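Local coordinates for extracellular subtilisin-like serine proteinase (Vibrio sp. PA-44, PDB 1SH7), which probably acts as a calcium-binding serine endopeptidase of the subtilisin (S8) family, this chain being the catalytic part of a longer precursor from a psychrotrophic bacterium, at residues A[4-7]-A[8-12]; A[45-48]-A[49-53]; A[259-263]-A[264-268]. All coordinates share one frame; numbering follows the deposited sequence.

Contact 1. Residues A[4-7]-A[8-12]. With CA (calcium ion), chain E.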
loop_
_atom_site.group_PDB
_atom_site.type_symbol
_atom_site.label_atom_id
_atom_site.label_comp_id
_atom_site.label_asym_id
_atom_site.label_seq_id
_atom_site.Cartn_x
_atom_site.Cartn_y
_atom_site.Cartn_z
ATOM N N ALA A 4 -3.956 7.228 -18.361
ATOM C CA ALA A 4 -3.678 6.684 -17.044
ATOM C C ALA A 4 -4.639 5.554 -16.764
ATOM O O ALA A 4 -5.783 5.593 -17.174
ATOM C CB ALA A 4 -3.773 7.758 -15.955
ATOM N N ILE A 5 -4.139 4.521 -16.107
ATOM C CA ILE A 5 -4.961 3.409 -15.689
ATOM C C ILE A 5 -5.835 3.891 -14.557
ATOM O O ILE A 5 -5.550 4.929 -13.929
ATOM C CB ILE A 5 -4.130 2.160 -15.292
ATOM C CG1 ILE A 5 -3.084 2.512 -14.236
ATOM C CG2 ILE A 5 -3.465 1.546 -16.527
ATOM C CD1 ILE A 5 -2.442 1.282 -13.608
ATOM N N TRP A 6 -6.922 3.168 -14.317
ATOM C CA TRP A 6 -8.041 3.773 -13.564
ATOM C C TRP A 6 -7.740 4.081 -12.110
ATOM O O TRP A 6 -8.271 5.033 -11.584
ATOM C CB TRP A 6 -9.300 2.908 -13.631
ATOM C CG TRP A 6 -9.361 1.795 -12.628
ATOM C CD1 TRP A 6 -9.009 0.470 -12.813
ATOM C CD2 TRP A 6 -9.879 1.885 -11.301
ATOM N NE1 TRP A 6 -9.237 -0.246 -11.661
ATOM C CE2 TRP A 6 -9.774 0.593 -10.713
ATOM C CE3 TRP A 6 -10.366 2.940 -10.517
ATOM C CZ2 TRP A 6 -10.194 0.326 -9.396
ATOM C CZ3 TRP A 6 -10.772 2.677 -9.223
ATOM C CH2 TRP A 6 -10.687 1.375 -8.672
ATOM N N GLY A 7 -6.935 3.263 -11.450
ATOM C CA GLY A 7 -6.616 3.456 -10.025
ATOM C C GLY A 7 -5.900 4.766 -9.785
ATOM O O GLY A 7 -6.284 5.576 -8.920
ATOM N N LEU A 8 -4.881 5.005 -10.609
ATOM C CA LEU A 8 -4.155 6.256 -10.562
ATOM C C LEU A 8 -5.080 7.416 -10.929
ATOM O O LEU A 8 -5.086 8.467 -10.275
ATOM C CB LEU A 8 -2.965 6.224 -11.525
ATOM C CG LEU A 8 -1.886 5.159 -11.345
ATOM C CD1 LEU A 8 -0.809 5.399 -12.385
ATOM C CD2 LEU A 8 -1.340 5.154 -9.922
ATOM N N ASP A 9 -5.859 7.206 -11.984
ATOM C CA ASP A 9 -6.836 8.164 -12.483
ATOM C C ASP A 9 -7.814 8.585 -11.376
ATOM O O ASP A 9 -8.136 9.772 -11.229
ATOM C CB ASP A 9 -7.614 7.538 -13.638
ATOM C CG ASP A 9 -8.521 8.525 -14.356
ATOM O OD1 ASP A 9 -9.145 8.100 -15.371
ATOM O OD2 ASP A 9 -8.663 9.715 -14.005
ATOM N N ARG A 10 -8.278 7.626 -10.595
ATOM C CA ARG A 10 -9.235 7.901 -9.538
ATOM C C ARG A 10 -8.716 8.738 -8.351
ATOM O O ARG A 10 -9.474 9.493 -7.768
ATOM C CB ARG A 10 -9.772 6.598 -8.939
ATOM C CG ARG A 10 -10.979 6.754 -8.051
ATOM C CD ARG A 10 -12.210 7.341 -8.731
ATOM N NE ARG A 10 -13.287 7.727 -7.825
ATOM C CZ ARG A 10 -13.388 8.898 -7.171
ATOM N NH1 ARG A 10 -14.452 9.129 -6.412
ATOM N NH2 ARG A 10 -12.478 9.854 -7.313
ATOM N N ILE A 11 -7.457 8.582 -7.971
ATOM C CA ILE A 11 -7.024 9.056 -6.663
ATOM C C ILE A 11 -6.622 10.523 -6.683
ATOM O O ILE A 11 -6.462 11.086 -5.629
ATOM C CB ILE A 11 -5.875 8.172 -6.078
ATOM C CG1 ILE A 11 -4.610 8.323 -6.912
ATOM C CG2 ILE A 11 -6.326 6.720 -5.925
ATOM C CD1 ILE A 11 -3.450 7.620 -6.354
ATOM N N ASP A 12 -6.474 11.126 -7.872
ATOM C CA ASP A 12 -6.192 12.569 -7.995
ATOM C C ASP A 12 -7.436 13.460 -8.215
ATOM O O ASP A 12 -7.287 14.607 -8.654
ATOM C CB ASP A 12 -5.195 12.834 -9.126
ATOM C CG ASP A 12 -5.846 12.758 -10.509
ATOM O OD1 ASP A 12 -5.297 13.317 -11.475
ATOM O OD2 ASP A 12 -6.931 12.163 -10.708
HETATM CA CA CA E . -7.942 11.687 -12.773
HETATM O O HOH W 1 -8.577 5.697 -16.320
HETATM O O HOH W 2 -7.738 13.985 -12.857
#
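D9 OD1 is gripped from two sources: a water that donates to it over 2.6 Å and also reaches the carbonyl oxygen of A4, and the backbone amide of R20. The water thus ties the residue before the helix cap to the first helical turn. The other carboxylate oxygen, OD2, turns to the calcium ion at 2.4 Å, and D9 binds it a second time through its own backbone O, so the residue clasps the metal with side chain and main chain together. CG of D9 stands opposite the backbone N and next to the carbonyl carbon (chi1 -172°), which brings the carboxylate round to the same ion as that carbonyl. OD2 of D12, three residues on, joins them, while its OD1 takes a bond from a calcium-bound water and another from the N of N23. Q13, D19 and N21 complete a seven-atom shell, and the closely gathered carboxylates probably depend on the calcium to offset their charge.

I5 is the N-cap residue, and its O accepts D9 N at 3.0 Å; W6 O accepts R10 N at 2.8 Å. On one flank, CG1 of I5 lies 4.1 Å from L8 CG. On another, R10 CB approaches the six-membered ring of W6 obliquely, 4.0 Å from CE3. The R10 chain bends at chi2 and carries its guanidinium onward to D183, a salt bridge, and to R14 O.

The short helix 6-11 lies beside strand 197-200, with W6 and I11 both resting on P200; W6 NE1 bonds S202 O just beyond that strand, and I5 and L8 face Y83 and V85.

Contact 2. Residues A[45-48]-A[49-53]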
loop_
_atom_site.group_PDB
_atom_site.type_symbol
_atom_site.label_atom_id
_atom_site.label_comp_id
_atom_site.label_asym_id
_atom_site.label_seq_id
_atom_site.Cartn_x
_atom_site.Cartn_y
_atom_site.Cartn_z
ATOM N N GLU A 45 11.472 -3.204 -15.648
ATOM C CA GLU A 45 11.651 -1.903 -16.322
ATOM C C GLU A 45 10.900 -0.767 -15.646
ATOM O O GLU A 45 11.234 0.406 -15.808
ATOM C CB GLU A 45 11.209 -1.973 -17.785
ATOM C CG GLU A 45 9.709 -2.170 -18.000
ATOM C CD GLU A 45 9.361 -2.482 -19.450
ATOM O OE1 GLU A 45 10.293 -2.433 -20.268
ATOM O OE2 GLU A 45 8.173 -2.733 -19.778
ATOM N N GLU A 46 9.864 -1.099 -14.904
ATOM C CA GLU A 46 9.073 -0.080 -14.210
ATOM C C GLU A 46 9.866 0.669 -13.160
ATOM O O GLU A 46 9.510 1.790 -12.798
ATOM C CB GLU A 46 7.861 -0.735 -13.537
ATOM C CG GLU A 46 6.649 -0.880 -14.431
ATOM C CD GLU A 46 5.948 0.451 -14.657
ATOM O OE1 GLU A 46 4.995 0.782 -13.897
ATOM O OE2 GLU A 46 6.358 1.173 -15.590
ATOM N N PHE A 47 10.929 0.059 -12.632
ATOM C CA PHE A 47 11.622 0.698 -11.547
ATOM C C PHE A 47 12.793 1.570 -11.979
ATOM O O PHE A 47 13.210 2.416 -11.205
ATOM C CB PHE A 47 12.035 -0.305 -10.458
ATOM C CG PHE A 47 10.880 -1.139 -9.935
ATOM C CD1 PHE A 47 9.766 -0.534 -9.371
ATOM C CD2 PHE A 47 10.904 -2.528 -10.037
ATOM C CE1 PHE A 47 8.670 -1.301 -8.921
ATOM C CE2 PHE A 47 9.820 -3.293 -9.600
ATOM C CZ PHE A 47 8.689 -2.657 -9.043
ATOM N N GLY A 48 13.320 1.377 -13.186
ATOM C CA GLY A 48 14.447 2.167 -13.654
ATOM C C GLY A 48 15.596 2.265 -12.647
ATOM O O GLY A 48 16.127 3.361 -12.404
ATOM N N GLY A 49 15.951 1.145 -12.014
ATOM C CA GLY A 49 17.016 1.138 -11.029
ATOM C C GLY A 49 16.713 1.586 -9.607
ATOM O O GLY A 49 17.579 1.465 -8.738
ATOM N N ARG A 50 15.490 2.042 -9.336
ATOM C CA ARG A 50 15.098 2.517 -7.999
ATOM C C ARG A 50 14.737 1.400 -7.013
ATOM O O ARG A 50 14.515 1.659 -5.830
ATOM C CB ARG A 50 13.920 3.494 -8.108
ATOM C CG ARG A 50 14.287 4.864 -8.666
ATOM C CD ARG A 50 13.100 5.737 -9.144
ATOM N NE ARG A 50 12.265 5.102 -10.170
ATOM C CZ ARG A 50 11.039 4.561 -9.968
ATOM N NH1 ARG A 50 10.370 4.030 -10.993
ATOM N NH2 ARG A 50 10.454 4.626 -8.770
ATOM N N SER A 51 14.637 0.174 -7.500
ATOM C CA SER A 51 14.465 -0.978 -6.617
ATOM C C SER A 51 15.773 -1.733 -6.282
ATOM O O SER A 51 16.575 -2.046 -7.179
ATOM C CB SER A 51 13.431 -1.942 -7.223
ATOM O OG SER A 51 13.087 -2.956 -6.290
ATOM N N VAL A 52 15.985 -2.030 -4.995
ATOM C CA VAL A 52 17.101 -2.872 -4.557
ATOM C C VAL A 52 16.596 -3.901 -3.530
ATOM O O VAL A 52 15.522 -3.750 -2.942
ATOM C CB VAL A 52 18.238 -2.030 -3.897
ATOM C CG1 VAL A 52 18.778 -0.922 -4.860
ATOM C CG2 VAL A 52 17.752 -1.443 -2.551
ATOM N N SER A 53 17.373 -4.949 -3.321
ATOM C CA SER A 53 17.035 -5.965 -2.348
ATOM C C SER A 53 17.234 -5.416 -0.915
ATOM O O SER A 53 18.115 -4.591 -0.655
ATOM C CB SER A 53 17.912 -7.216 -2.564
ATOM O OG SER A 53 17.516 -7.943 -3.714
#
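R50 folds back over the turn so that one face of its guanidinium lies across the carbonyl oxygen of F47, with NE 3.0 Å from F47 O. That approach is over the flat group, not along an N-H, and makes no hydrogen bond. The carbonyl oxygen of E46 instead meets the guanidinium at its edge, close to its plane, 3.0 Å from NH1, yet the N-H points poorly for bonding. A bend at chi3 (-57°) curls the chain back in this way. At the far end, NH2 is bonded to V89 O and G79 O.

F47 O is engaged from the backbone as well: R50 N donates to it at 3.0 Å with an N-H...O angle of 165°, approaching from above the carbonyl plane. This bond closes a type I' beta turn, whose two corners, G48 and G49, both have positive phi. Past the turn, the F47 ring leans obliquely on S51, CG lying 3.8 Å from S51 CB. The S51 hydroxyl goes to N42, and the E46 carboxylate receives the amides of Q82 and Y83.

The turn delivers the chain into strand 51-56, an outermost strand of the seven-stranded parallel sheet. R50 and V52 pair by backbone with I91 of strand 90-95, against which S51 packs, while F47 and S51 both touch V40.

Contact 3. Residues A[259-263]-A[264-268]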
loop_
_atom_site.group_PDB
_atom_site.type_symbol
_atom_site.label_atom_id
_atom_site.label_comp_id
_atom_site.label_asym_id
_atom_site.label_seq_id
_atom_site.Cartn_x
_atom_site.Cartn_y
_atom_site.Cartn_z
ATOM N N SER A 259 -19.916 3.301 -2.526
ATOM C CA SER A 259 -21.150 2.549 -2.269
ATOM C C SER A 259 -20.856 1.181 -1.646
ATOM O O SER A 259 -19.768 0.608 -1.803
ATOM C CB SER A 259 -21.986 2.378 -3.548
ATOM O OG SER A 259 -21.225 1.775 -4.566
ATOM N N ASP A 260 -21.830 0.662 -0.899
ATOM C CA ASP A 260 -21.695 -0.625 -0.205
ATOM C C ASP A 260 -20.520 -0.714 0.808
ATOM O O ASP A 260 -19.790 -1.707 0.874
ATOM C CB ASP A 260 -21.652 -1.767 -1.218
ATOM C CG ASP A 260 -21.909 -3.105 -0.578
ATOM O OD1 ASP A 260 -21.308 -4.113 -1.011
ATOM O OD2 ASP A 260 -22.684 -3.224 0.407
ATOM N N THR A 261 -20.387 0.321 1.641
ATOM C CA THR A 261 -19.327 0.405 2.635
ATOM C C THR A 261 -19.562 -0.520 3.818
ATOM O O THR A 261 -18.629 -0.849 4.561
ATOM C CB THR A 261 -19.218 1.829 3.154
ATOM O OG1 THR A 261 -20.515 2.318 3.539
ATOM C CG2 THR A 261 -18.758 2.789 2.011
ATOM N N ARG A 262 -20.816 -0.880 4.056
ATOM C CA ARG A 262 -21.096 -2.006 4.953
ATOM C C ARG A 262 -20.534 -1.777 6.360
ATOM O O ARG A 262 -19.919 -2.691 6.925
ATOM C CB ARG A 262 -20.362 -3.227 4.421
ATOM C CG ARG A 262 -21.108 -4.170 3.678
ATOM C CD ARG A 262 -20.499 -5.524 3.839
ATOM N NE ARG A 262 -20.923 -6.113 5.110
ATOM C CZ ARG A 262 -21.230 -7.399 5.274
ATOM N NH1 ARG A 262 -21.143 -8.259 4.269
ATOM N NH2 ARG A 262 -21.612 -7.828 6.459
ATOM N N GLY A 263 -20.652 -0.575 6.905
ATOM C CA GLY A 263 -20.088 -0.287 8.219
ATOM C C GLY A 263 -18.647 0.169 8.264
ATOM O O GLY A 263 -18.004 0.159 9.326
ATOM N N THR A 264 -18.138 0.630 7.128
ATOM C CA THR A 264 -16.771 1.165 7.037
ATOM C C THR A 264 -16.898 2.643 6.819
ATOM O O THR A 264 -17.789 3.075 6.082
ATOM C CB THR A 264 -16.038 0.578 5.809
ATOM O OG1 THR A 264 -16.166 -0.850 5.779
ATOM C CG2 THR A 264 -14.553 0.854 5.855
ATOM N N THR A 265 -16.003 3.417 7.422
ATOM C CA THR A 265 -15.962 4.835 7.168
ATOM C C THR A 265 -15.827 5.109 5.669
ATOM O O THR A 265 -15.043 4.470 4.935
ATOM C CB THR A 265 -14.880 5.516 8.017
ATOM O OG1 THR A 265 -14.955 6.936 7.853
ATOM C CG2 THR A 265 -13.494 5.136 7.581
ATOM N N ASN A 266 -16.616 6.070 5.216
ATOM C CA ASN A 266 -16.727 6.363 3.808
ATOM C C ASN A 266 -15.634 7.364 3.366
ATOM O O ASN A 266 -15.906 8.530 3.097
ATOM C CB ASN A 266 -18.152 6.850 3.497
ATOM C CG ASN A 266 -18.556 6.584 2.066
ATOM O OD1 ASN A 266 -19.739 6.289 1.761
ATOM N ND2 ASN A 266 -17.606 6.715 1.173
ATOM N N LYS A 267 -14.393 6.875 3.345
ATOM C CA LYS A 267 -13.230 7.631 2.920
ATOM C C LYS A 267 -12.506 6.903 1.803
ATOM O O LYS A 267 -12.225 5.737 1.920
ATOM C CB LYS A 267 -12.263 7.838 4.075
ATOM C CG LYS A 267 -12.860 8.690 5.241
ATOM C CD LYS A 267 -11.754 9.114 6.190
ATOM C CE LYS A 267 -12.304 9.711 7.507
ATOM N NZ LYS A 267 -12.940 8.705 8.416
ATOM N N LEU A 268 -12.215 7.626 0.728
ATOM C CA LEU A 268 -11.513 7.108 -0.418
ATOM C C LEU A 268 -10.195 7.883 -0.608
ATOM O O LEU A 268 -10.143 9.130 -0.511
ATOM C CB LEU A 268 -12.399 7.256 -1.660
ATOM C CG LEU A 268 -11.861 6.779 -3.006
ATOM C CD1 LEU A 268 -11.698 5.288 -2.985
ATOM C CD2 LEU A 268 -12.752 7.236 -4.160
#
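A single oxygen, the carbonyl O of T261, receives both the hydroxyl and the amide of T264. The side-chain bond is the stronger: T264 OG1 donates over 2.7 Å and lies nearly on the line of the carbonyl bond, with a C=O...OG1 angle of 160°. The main-chain bond from T264 N, at 3.0 Å, is weak because its N-H points well off the acceptor. OG1 stands opposite the carbonyl carbon and beside the residue's own N (chi1 -50°), which is why both donors can face one acceptor. The same hydroxyl is also bonded to the amide of G192, so its donor and acceptor sides are both used in a buried position.

Between the two threonines, R262 and G263 both take left-handed backbone angles, and G263 at phi 87° is well suited to its corner. On the inner side of the bend, T261 CB approaches T264 O to 3.5 Å. The T261 methyl, CG2, continues to N266, crossing that side chain at about a right angle and lying 3.8 Å from its CG. N266 itself is the centre of an inverse gamma turn, closed by a weak bond from K267 N to T265 O. One step on, the lysine amine folds back, K267 NZ donating to T265 OG1 at 2.7 Å.

Two charged residues of the bend reach the loop before strand 197-200 and a nearby tryptophan: D260 forms a salt bridge with R185, and R262 a cation-pi contact with W191. T261 and T264 both pack on F198 of that strand.

With the angles of R262 and G263, the T261-T264 bend resembles a type I' turn. It belongs to the long connection of a beta hairpin whose two short antiparallel strands are 254-255 and 267-268.

Overall arrangement
The three contacts lie in series along the chain, at the periphery of the subtilisin-like fold. Contacts 1 and 3 are neighbours in space, their centres 19 Å apart, and meet where R10 NH1 packs 3.4 Å from L268 CD2. Contact 2 lies 22 Å from contact 1 and 35 Å from contact 3, centre to centre, with the last pair on opposite sides of the chain's centre. Contact 1 holds part of a calcium site; the T265 side chain of contact 3 is about 9 Å from another calcium. The bound phenylmethanesulfonic acid lies about 14 Å from the W6 side chain, and the F47 side chain about 11 Å from that of D37, predicted to belong to the charge relay.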